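Local coordinates for flagellar brake protein YcgR (Klebsiella pneumoniae, PDB 5KEC) that binds the second messenger c-di-GMP and, as the transcriptional activator MrkH, probably switches on type 3 fimbriae genes linked to biofilm formation, at residues 49-54 with 99-104; 64-69 with 77-82; 181-186 with 208-213. All coordinates share one frame; numbering follows the deposited sequence.

Contact 1: residues 49-54 with 99-104; sequences AEFHIQ and SLPECL
Leu-100 lies against Ala-49, just before strand 50-55, and against Glu-50 and Phe-51 at its start. Leu-100 N gives a hydrogen bond to Ala-49 O, 3.0 Å long and nearly straight at 172°. The CA of Ser-99 adds a CA-H...O contact to the same oxygen. The leucine side chain packs on the backbone of Ala-49 and Glu-50. Its CG is anti to its own carbonyl carbon (chi1 -82°) and rests 3.9 Å from Glu-50 N. From there CD1 turns to the backbone of Ala-49, while CD2 reaches CD2 of the Phe-51 ring at 4.0 Å.

With CG between its backbone N and carbonyl carbon (chi1 70°), the Phe-51 ring is turned to Ser-99 O. Ring atom CE2 of Phe-51 comes to 3.6 Å from Ser-99 O and 4.3 Å from Pro-101 CD. Phe-20 of helix 13-25 touches Phe-51, Leu-100 and Pro-101, so this apolar cluster lies under the helix. Glu-50 and Ser-99 form a non-hydrogen-bonded antiparallel pair whose side chains diverge. The Glu-50 carboxylate goes elsewhere, to Thr-83 and in a salt bridge to Lys-84. Here strand 94-99 ends its antiparallel pairing with strand 50-55, and the chain passes under helix 13-25 in the MrkH-like, YcgR-like domain.

Contact 2: residues 64-69 with 77-82; sequences KIRFLL and EFNAAL
The rings of Phe-67 and Phe-78 lie nearly parallel, with planes at 3° and centroids 5.1 Å apart, but are slid so far that they barely overlap. They sit on the antiparallel beta hairpin of strands 64-71 and 74-87. What covers one face of Phe-78 is instead Phe-67 CB, a CH-pi contact 3.5 Å from the ring centroid and offset toward the rim. CE2 of Phe-78 also meets Leu-69 CD1. At the Phe-67 ring, Ala-80 O lies in plane at the edge, and Ala-80 CB comes to Phe-67 CE2 at 3.9 Å.

CG of Phe-78 lies between its backbone N and carbonyl carbon (chi1 60°), which brings the ring against Phe-67 CB. Both rings lie on the buried face of the sheet, with Ile-65 and Ala-80. Phe-20 and Phe-51 meet these rings edge-to-face, Phe-20 on Phe-78 and Phe-51 on Phe-67. Ile-65 and Ala-80 exchange two backbone hydrogen bonds. Phe-67 N binds Phe-78 O at 2.9 Å, and the return bond from Phe-78 N is weak.

The other face carries Lys-64, Arg-66, Leu-68, Glu-77 and Asn-79. CD1 of Leu-68 packs on Glu-77 CB at 3.4 Å. Glu-77 OE2 makes its salt bridge with Arg-111, which binds c-di-GMP in another structure of this protein. The same oxygen lies 4.4 Å from Arg-66 NH2, over one face of the guanidinium, where no N-H points at it. Any attraction there is probably one of charge alone. Arg-66 crosses Asn-79 obliquely, with the guanidinium and amide planes 77° apart, and its CG methylene touches Asn-79 OD1 at 3.2 Å.

Contact 3: residues 181-186 with 208-213; sequences DLVVKN and QFKFRH
Gln-208 pairs with Val-183, and two backbone hydrogen bonds join them. Gln-208 N donates to Val-183 O at 2.9 Å, and Val-183 N donates to Gln-208 O at 3.0 Å. The CA of Leu-182 adds a CA-H...O contact to Gln-208 O. The glutamine chain is extended, with CG anti to its backbone N (chi1 -169°). Its NE2 meets the CE methylene of Lys-185. The Lys-185 amine itself bonds to Asn-162.

Phe-209 points to the opposite face of the sheet. It lies side by side with Leu-182, both pointing the same way. The leucine CD2 touches the ring edge in its plane, 3.5 Å from Phe-209 CD2.

Lys-210 returns to the face of Gln-208. Its N gives a 2.8 Å hydrogen bond to Asp-181 O. Lys-210 CG, anti to the carbonyl carbon at chi1 -71°, lies 3.7 Å from Val-183 CG2. At the tip, NZ makes a weak bond to Gln-208 OE1.

Arg-212 extends from CG to NE and crosses Asp-181 at about a right angle. Arg-212 NH2 reaches Asp-181 OD1 at 3.5 Å in a salt bridge. The oxygen sits at the guanidinium edge, though the carboxylate and guanidinium planes are 55° apart. Asn-167 N bonds to Asp-181 OD1, and Arg-212 NH2 bonds to Asn-167 OD1.

His-213 then takes the N-cap position of helix 214-234. On strand 177-193, Lys-185 and Asn-186 both face Ser-206. This is a classic beta bulge in the antiparallel hairpin of strands 177-193 and 199-210; Asn-186 and Ser-206 bind c-di-GMP in other structures of this protein.

Overall arrangement
Contacts 1 and 2 belong to one sheet, and contact 2 is nested within the chain loop closed by contact 1. They touch: Ser-99 N probably bonds to Ala-81 O, and Leu-104 packs on Phe-78. Contact 3 lies in the second sheet, with its centre about 25 Å from that of contact 1 and about 18 Å from that of contact 2. All three are partly buried. Contact 1 joins through one backbone bond and apolar packing. Contact 2 has extended strand pairing, an aromatic inner face and a mostly polar outer one. Contact 3 alone has a salt bridge between its segments. Contacts 2 and 3 adjoin c-di-GMP-binding residues; contact 1 lies away from them.

Contact 1: residues 49-54 with 99-104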
loop_
_atom_site.group_PDB
_atom_site.type_symbol
_atom_site.label_atom_id
_atom_site.label_comp_id
_atom_site.label_asym_id
_atom_site.label_seq_id
_atom_site.Cartn_x
_atom_site.Cartn_y
_atom_site.Cartn_z
ATOM N N ALA B 49 -15.928 6.311 -17.885
ATOM C CA ALA B 49 -15.334 7.056 -16.778
ATOM C C ALA B 49 -14.979 6.206 -15.554
ATOM O O ALA B 49 -14.162 6.621 -14.727
ATOM C CB ALA B 49 -16.255 8.197 -16.371
ATOM N N GLU B 50 -15.586 5.027 -15.441
ATOM C CA GLU B 50 -15.472 4.230 -14.222
ATOM C C GLU B 50 -15.461 2.728 -14.493
ATOM O O GLU B 50 -15.901 2.272 -15.542
ATOM C CB GLU B 50 -16.627 4.562 -13.271
ATOM C CG GLU B 50 -16.598 5.976 -12.718
ATOM C CD GLU B 50 -17.888 6.359 -12.015
ATOM O OE1 GLU B 50 -18.944 5.766 -12.334
ATOM O OE2 GLU B 50 -17.841 7.257 -11.145
ATOM N N PHE B 51 -14.929 1.966 -13.544
ATOM C CA PHE B 51 -15.055 0.515 -13.584
ATOM C C PHE B 51 -15.608 0.044 -12.256
ATOM O O PHE B 51 -15.383 0.677 -11.229
ATOM C CB PHE B 51 -13.714 -0.163 -13.878
ATOM C CG PHE B 51 -12.723 -0.077 -12.750
ATOM C CD1 PHE B 51 -12.683 -1.058 -11.770
ATOM C CD2 PHE B 51 -11.824 0.980 -12.678
ATOM C CE1 PHE B 51 -11.763 -0.987 -10.730
ATOM C CE2 PHE B 51 -10.900 1.064 -11.643
ATOM C CZ PHE B 51 -10.874 0.080 -10.663
ATOM N N HIS B 52 -16.334 -1.068 -12.275
ATOM C CA HIS B 52 -16.966 -1.570 -11.063
ATOM C C HIS B 52 -16.388 -2.893 -10.621
ATOM O O HIS B 52 -15.952 -3.694 -11.439
ATOM C CB HIS B 52 -18.463 -1.761 -11.279
ATOM C CG HIS B 52 -19.199 -0.490 -11.533
ATOM N ND1 HIS B 52 -20.575 -0.409 -11.503
ATOM C CD2 HIS B 52 -18.753 0.755 -11.820
ATOM C CE1 HIS B 52 -20.944 0.833 -11.766
ATOM N NE2 HIS B 52 -19.857 1.559 -11.963
ATOM N N ILE B 53 -16.400 -3.112 -9.313
ATOM C CA ILE B 53 -16.186 -4.434 -8.755
ATOM C C ILE B 53 -17.211 -4.624 -7.646
ATOM O O ILE B 53 -17.791 -3.652 -7.159
ATOM C CB ILE B 53 -14.758 -4.602 -8.213
ATOM C CG1 ILE B 53 -14.461 -3.552 -7.146
ATOM C CG2 ILE B 53 -13.733 -4.532 -9.351
ATOM C CD1 ILE B 53 -14.679 -4.048 -5.736
ATOM N N GLN B 54 -17.442 -5.873 -7.258
ATOM C CA GLN B 54 -18.410 -6.183 -6.217
ATOM C C GLN B 54 -17.778 -7.079 -5.178
ATOM O O GLN B 54 -17.057 -8.026 -5.509
ATOM C CB GLN B 54 -19.654 -6.854 -6.816
ATOM C CG GLN B 54 -20.443 -5.956 -7.776
ATOM C CD GLN B 54 -21.459 -6.735 -8.597
ATOM O OE1 GLN B 54 -21.889 -7.815 -8.201
ATOM N NE2 GLN B 54 -21.830 -6.199 -9.754
ATOM N N SER B 99 -12.911 5.366 -10.349
ATOM C CA SER B 99 -12.567 6.116 -11.548
ATOM C C SER B 99 -11.560 5.311 -12.352
ATOM O O SER B 99 -10.680 4.673 -11.781
ATOM C CB SER B 99 -11.973 7.480 -11.194
ATOM O OG SER B 99 -12.992 8.414 -10.886
ATOM N N LEU B 100 -11.690 5.329 -13.672
ATOM C CA LEU B 100 -10.707 4.658 -14.506
ATOM C C LEU B 100 -9.348 5.268 -14.225
ATOM O O LEU B 100 -9.233 6.479 -14.044
ATOM C CB LEU B 100 -11.057 4.783 -15.989
ATOM C CG LEU B 100 -12.089 3.792 -16.539
ATOM C CD1 LEU B 100 -12.443 4.139 -17.975
ATOM C CD2 LEU B 100 -11.579 2.352 -16.442
ATOM N N PRO B 101 -8.314 4.427 -14.168
ATOM C CA PRO B 101 -6.962 4.935 -13.936
ATOM C C PRO B 101 -6.536 5.783 -15.122
ATOM O O PRO B 101 -7.019 5.573 -16.237
ATOM C CB PRO B 101 -6.121 3.658 -13.872
ATOM C CG PRO B 101 -6.885 2.670 -14.700
ATOM C CD PRO B 101 -8.327 2.978 -14.439
ATOM N N GLU B 102 -5.643 6.731 -14.881
ATOM C CA GLU B 102 -5.176 7.617 -15.936
ATOM C C GLU B 102 -3.796 7.160 -16.363
ATOM O O GLU B 102 -3.217 7.680 -17.308
ATOM C CB GLU B 102 -5.147 9.062 -15.439
ATOM C CG GLU B 102 -6.523 9.616 -15.107
ATOM C CD GLU B 102 -6.461 10.893 -14.290
ATOM O OE1 GLU B 102 -5.622 10.971 -13.368
ATOM O OE2 GLU B 102 -7.251 11.819 -14.574
ATOM N N CYS B 103 -3.275 6.172 -15.650
ATOM C CA CYS B 103 -2.002 5.571 -16.004
ATOM C C CYS B 103 -1.995 4.083 -15.669
ATOM O O CYS B 103 -2.428 3.674 -14.592
ATOM C CB CYS B 103 -0.852 6.281 -15.289
ATOM S SG CYS B 103 0.757 6.025 -16.070
ATOM N N LEU B 104 -1.514 3.282 -16.611
ATOM C CA LEU B 104 -1.359 1.854 -16.408
ATOM C C LEU B 104 0.097 1.500 -16.619
ATOM O O LEU B 104 0.756 2.055 -17.499
ATOM C CB LEU B 104 -2.199 1.062 -17.412
ATOM C CG LEU B 104 -3.719 1.198 -17.361
ATOM C CD1 LEU B 104 -4.346 0.427 -18.507
ATOM C CD2 LEU B 104 -4.238 0.701 -16.027
#

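Contact 2: residues 64-69 with 77-82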
loop_
_atom_site.group_PDB
_atom_site.type_symbol
_atom_site.label_atom_id
_atom_site.label_comp_id
_atom_site.label_asym_id
_atom_site.label_seq_id
_atom_site.Cartn_x
_atom_site.Cartn_y
_atom_site.Cartn_z
ATOM N N LYS B 64 -6.537 6.523 -2.897
ATOM C CA LYS B 64 -6.175 5.713 -4.055
ATOM C C LYS B 64 -5.918 4.261 -3.647
ATOM O O LYS B 64 -5.150 3.994 -2.721
ATOM C CB LYS B 64 -4.940 6.290 -4.754
ATOM C CG LYS B 64 -5.218 7.498 -5.636
ATOM C CD LYS B 64 -6.020 7.115 -6.867
ATOM C CE LYS B 64 -6.070 8.252 -7.875
ATOM N NZ LYS B 64 -4.718 8.614 -8.391
ATOM N N ILE B 65 -6.565 3.331 -4.339
ATOM C CA ILE B 65 -6.413 1.911 -4.047
ATOM C C ILE B 65 -5.532 1.229 -5.096
ATOM O O ILE B 65 -5.633 1.521 -6.286
ATOM C CB ILE B 65 -7.789 1.209 -3.983
ATOM C CG1 ILE B 65 -8.741 1.977 -3.062
ATOM C CG2 ILE B 65 -7.646 -0.227 -3.516
ATOM C CD1 ILE B 65 -8.222 2.136 -1.647
ATOM N N ARG B 66 -4.666 0.327 -4.649
ATOM C CA ARG B 66 -3.801 -0.420 -5.560
ATOM C C ARG B 66 -4.523 -1.610 -6.196
ATOM O O ARG B 66 -5.164 -2.408 -5.505
ATOM C CB ARG B 66 -2.539 -0.897 -4.834
ATOM C CG ARG B 66 -1.320 -0.018 -5.065
ATOM C CD ARG B 66 -0.630 -0.358 -6.381
ATOM N NE ARG B 66 0.570 -1.163 -6.169
ATOM C CZ ARG B 66 1.739 -0.659 -5.790
ATOM N NH1 ARG B 66 1.857 0.645 -5.579
ATOM N NH2 ARG B 66 2.787 -1.454 -5.617
ATOM N N PHE B 67 -4.414 -1.720 -7.519
ATOM C CA PHE B 67 -4.996 -2.839 -8.248
ATOM C C PHE B 67 -3.956 -3.567 -9.081
ATOM O O PHE B 67 -2.928 -2.995 -9.465
ATOM C CB PHE B 67 -6.098 -2.364 -9.191
ATOM C CG PHE B 67 -7.296 -1.799 -8.495
ATOM C CD1 PHE B 67 -8.433 -2.569 -8.312
ATOM C CD2 PHE B 67 -7.296 -0.491 -8.036
ATOM C CE1 PHE B 67 -9.545 -2.043 -7.676
ATOM C CE2 PHE B 67 -8.398 0.028 -7.405
ATOM C CZ PHE B 67 -9.522 -0.751 -7.222
ATOM N N LEU B 68 -4.256 -4.829 -9.374
ATOM C CA LEU B 68 -3.477 -5.624 -10.299
ATOM C C LEU B 68 -4.444 -6.422 -11.171
ATOM O O LEU B 68 -5.210 -7.245 -10.673
ATOM C CB LEU B 68 -2.557 -6.562 -9.523
ATOM C CG LEU B 68 -1.191 -6.909 -10.104
ATOM C CD1 LEU B 68 -0.423 -5.647 -10.459
ATOM C CD2 LEU B 68 -0.410 -7.745 -9.104
ATOM N N LEU B 69 -4.431 -6.156 -12.471
ATOM C CA LEU B 69 -5.166 -6.982 -13.415
ATOM C C LEU B 69 -4.236 -8.059 -13.925
ATOM O O LEU B 69 -3.218 -7.759 -14.551
ATOM C CB LEU B 69 -5.684 -6.150 -14.585
ATOM C CG LEU B 69 -7.033 -5.466 -14.381
ATOM C CD1 LEU B 69 -7.271 -4.460 -15.496
ATOM C CD2 LEU B 69 -8.157 -6.504 -14.325
ATOM N N GLU B 77 -0.674 -2.995 -13.474
ATOM C CA GLU B 77 -0.870 -2.327 -12.198
ATOM C C GLU B 77 -1.280 -0.863 -12.343
ATOM O O GLU B 77 -0.868 -0.163 -13.274
ATOM C CB GLU B 77 0.354 -2.476 -11.292
ATOM C CG GLU B 77 1.588 -1.722 -11.730
ATOM C CD GLU B 77 2.753 -1.969 -10.790
ATOM O OE1 GLU B 77 3.312 -3.086 -10.822
ATOM O OE2 GLU B 77 3.097 -1.056 -10.009
ATOM N N PHE B 78 -2.113 -0.418 -11.417
ATOM C CA PHE B 78 -2.620 0.938 -11.444
ATOM C C PHE B 78 -3.236 1.268 -10.095
ATOM O O PHE B 78 -3.434 0.386 -9.262
ATOM C CB PHE B 78 -3.659 1.096 -12.558
ATOM C CG PHE B 78 -4.846 0.193 -12.412
ATOM C CD1 PHE B 78 -6.016 0.655 -11.835
ATOM C CD2 PHE B 78 -4.790 -1.126 -12.847
ATOM C CE1 PHE B 78 -7.118 -0.178 -11.702
ATOM C CE2 PHE B 78 -5.886 -1.963 -12.719
ATOM C CZ PHE B 78 -7.052 -1.485 -12.147
ATOM N N ASN B 79 -3.520 2.546 -9.883
ATOM C CA ASN B 79 -4.212 2.989 -8.689
ATOM C C ASN B 79 -5.500 3.645 -9.123
ATOM O O ASN B 79 -5.577 4.186 -10.222
ATOM C CB ASN B 79 -3.353 3.978 -7.904
ATOM C CG ASN B 79 -2.080 3.349 -7.375
ATOM O OD1 ASN B 79 -2.054 2.814 -6.267
ATOM N ND2 ASN B 79 -1.015 3.408 -8.168
ATOM N N ALA B 80 -6.517 3.592 -8.273
ATOM C CA ALA B 80 -7.787 4.213 -8.598
ATOM C C ALA B 80 -8.547 4.550 -7.332
ATOM O O ALA B 80 -8.513 3.809 -6.349
ATOM C CB ALA B 80 -8.622 3.307 -9.508
ATOM N N ALA B 81 -9.228 5.684 -7.360
ATOM C CA ALA B 81 -10.000 6.127 -6.213
ATOM C C ALA B 81 -11.455 5.700 -6.357
ATOM O O ALA B 81 -11.996 5.640 -7.463
ATOM C CB ALA B 81 -9.899 7.645 -6.059
ATOM N N LEU B 82 -12.075 5.406 -5.223
ATOM C CA LEU B 82 -13.473 5.016 -5.172
ATOM C C LEU B 82 -14.335 6.256 -5.360
ATOM O O LEU B 82 -14.092 7.286 -4.732
ATOM C CB LEU B 82 -13.759 4.357 -3.822
ATOM C CG LEU B 82 -15.074 3.639 -3.532
ATOM C CD1 LEU B 82 -14.908 2.814 -2.268
ATOM C CD2 LEU B 82 -16.229 4.616 -3.386
#

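Contact 3: residues 181-186 with 208-213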
loop_
_atom_site.group_PDB
_atom_site.type_symbol
_atom_site.label_atom_id
_atom_site.label_comp_id
_atom_site.label_asym_id
_atom_site.label_seq_id
_atom_site.Cartn_x
_atom_site.Cartn_y
_atom_site.Cartn_z
ATOM N N ASP B 181 4.163 12.121 8.596
ATOM C CA ASP B 181 2.962 11.732 9.324
ATOM C C ASP B 181 2.673 10.254 9.090
ATOM O O ASP B 181 2.768 9.759 7.963
ATOM C CB ASP B 181 1.777 12.590 8.896
ATOM C CG ASP B 181 2.028 14.061 9.117
ATOM O OD1 ASP B 181 2.535 14.414 10.204
ATOM O OD2 ASP B 181 1.749 14.860 8.200
ATOM N N LEU B 182 2.346 9.545 10.162
ATOM C CA LEU B 182 2.070 8.121 10.052
ATOM C C LEU B 182 0.611 7.829 10.369
ATOM O O LEU B 182 0.038 8.401 11.292
ATOM C CB LEU B 182 2.971 7.320 10.991
ATOM C CG LEU B 182 4.479 7.524 10.848
ATOM C CD1 LEU B 182 5.208 6.849 12.003
ATOM C CD2 LEU B 182 4.971 7.007 9.507
ATOM N N VAL B 183 0.020 6.926 9.599
ATOM C CA VAL B 183 -1.326 6.452 9.877
ATOM C C VAL B 183 -1.230 5.026 10.395
ATOM O O VAL B 183 -0.782 4.128 9.686
ATOM C CB VAL B 183 -2.205 6.476 8.617
ATOM C CG1 VAL B 183 -3.564 5.844 8.897
ATOM C CG2 VAL B 183 -2.363 7.910 8.103
ATOM N N VAL B 184 -1.627 4.828 11.645
ATOM C CA VAL B 184 -1.590 3.515 12.263
ATOM C C VAL B 184 -2.598 2.599 11.577
ATOM O O VAL B 184 -3.767 2.948 11.445
ATOM C CB VAL B 184 -1.898 3.612 13.770
ATOM C CG1 VAL B 184 -1.950 2.219 14.404
ATOM C CG2 VAL B 184 -0.859 4.484 14.458
ATOM N N LYS B 185 -2.139 1.437 11.125
ATOM C CA LYS B 185 -3.002 0.505 10.400
ATOM C C LYS B 185 -3.307 -0.757 11.192
ATOM O O LYS B 185 -4.425 -1.269 11.146
ATOM C CB LYS B 185 -2.382 0.116 9.055
ATOM C CG LYS B 185 -2.505 1.185 7.987
ATOM C CD LYS B 185 -3.959 1.545 7.785
ATOM C CE LYS B 185 -4.129 2.709 6.832
ATOM N NZ LYS B 185 -5.569 3.084 6.714
ATOM N N ASN B 186 -2.310 -1.262 11.909
ATOM C CA ASN B 186 -2.451 -2.541 12.590
ATOM C C ASN B 186 -1.487 -2.683 13.760
ATOM O O ASN B 186 -0.311 -2.354 13.649
ATOM C CB ASN B 186 -2.233 -3.684 11.596
ATOM C CG ASN B 186 -3.172 -4.846 11.831
ATOM O OD1 ASN B 186 -4.326 -4.824 11.400
ATOM N ND2 ASN B 186 -2.679 -5.876 12.509
ATOM N N GLN B 208 1.233 3.462 7.701
ATOM C CA GLN B 208 1.272 3.913 6.328
ATOM C C GLN B 208 1.902 5.298 6.335
ATOM O O GLN B 208 1.536 6.143 7.149
ATOM C CB GLN B 208 -0.144 3.965 5.761
ATOM C CG GLN B 208 -0.219 4.175 4.264
ATOM C CD GLN B 208 -1.647 4.301 3.778
ATOM O OE1 GLN B 208 -2.156 5.408 3.596
ATOM N NE2 GLN B 208 -2.305 3.164 3.568
ATOM N N PHE B 209 2.870 5.513 5.451
ATOM C CA PHE B 209 3.506 6.820 5.312
ATOM C C PHE B 209 2.544 7.836 4.709
ATOM O O PHE B 209 1.892 7.559 3.703
ATOM C CB PHE B 209 4.736 6.721 4.404
ATOM C CG PHE B 209 5.889 5.981 5.009
ATOM C CD1 PHE B 209 6.698 5.177 4.222
ATOM C CD2 PHE B 209 6.181 6.103 6.356
ATOM C CE1 PHE B 209 7.770 4.501 4.771
ATOM C CE2 PHE B 209 7.250 5.428 6.912
ATOM C CZ PHE B 209 8.046 4.627 6.120
ATOM N N LYS B 210 2.456 9.011 5.328
ATOM C CA LYS B 210 1.843 10.166 4.676
ATOM C C LYS B 210 2.942 11.189 4.400
ATOM O O LYS B 210 3.201 12.069 5.223
ATOM C CB LYS B 210 0.744 10.792 5.543
ATOM C CG LYS B 210 -0.527 9.969 5.661
ATOM C CD LYS B 210 -1.188 9.740 4.305
ATOM C CE LYS B 210 -2.380 8.791 4.421
ATOM N NZ LYS B 210 -3.053 8.544 3.113
ATOM N N PHE B 211 3.595 11.061 3.248
ATOM C CA PHE B 211 4.738 11.911 2.926
ATOM C C PHE B 211 4.371 13.387 2.781
ATOM O O PHE B 211 3.270 13.729 2.351
ATOM C CB PHE B 211 5.433 11.429 1.654
ATOM C CG PHE B 211 6.161 10.127 1.818
ATOM C CD1 PHE B 211 7.419 10.090 2.398
ATOM C CD2 PHE B 211 5.589 8.939 1.383
ATOM C CE1 PHE B 211 8.095 8.892 2.547
ATOM C CE2 PHE B 211 6.255 7.737 1.528
ATOM C CZ PHE B 211 7.511 7.711 2.112
ATOM N N ARG B 212 5.315 14.255 3.135
ATOM C CA ARG B 212 5.114 15.694 3.027
ATOM C C ARG B 212 5.615 16.225 1.690
ATOM O O ARG B 212 5.121 17.233 1.194
ATOM C CB ARG B 212 5.796 16.422 4.187
ATOM C CG ARG B 212 5.234 16.060 5.544
ATOM C CD ARG B 212 5.844 16.912 6.638
ATOM N NE ARG B 212 5.146 16.726 7.906
ATOM C CZ ARG B 212 5.430 17.390 9.020
ATOM N NH1 ARG B 212 6.402 18.293 9.029
ATOM N NH2 ARG B 212 4.737 17.149 10.124
ATOM N N HIS B 213 6.601 15.547 1.112
ATOM C CA HIS B 213 7.102 15.909 -0.208
ATOM C C HIS B 213 7.451 14.661 -0.996
ATOM O O HIS B 213 7.608 13.580 -0.427
ATOM C CB HIS B 213 8.364 16.771 -0.106
ATOM C CG HIS B 213 8.340 17.761 1.015
ATOM N ND1 HIS B 213 8.533 17.399 2.331
ATOM C CD2 HIS B 213 8.162 19.102 1.014
ATOM C CE1 HIS B 213 8.468 18.475 3.095
ATOM N NE2 HIS B 213 8.245 19.522 2.320
#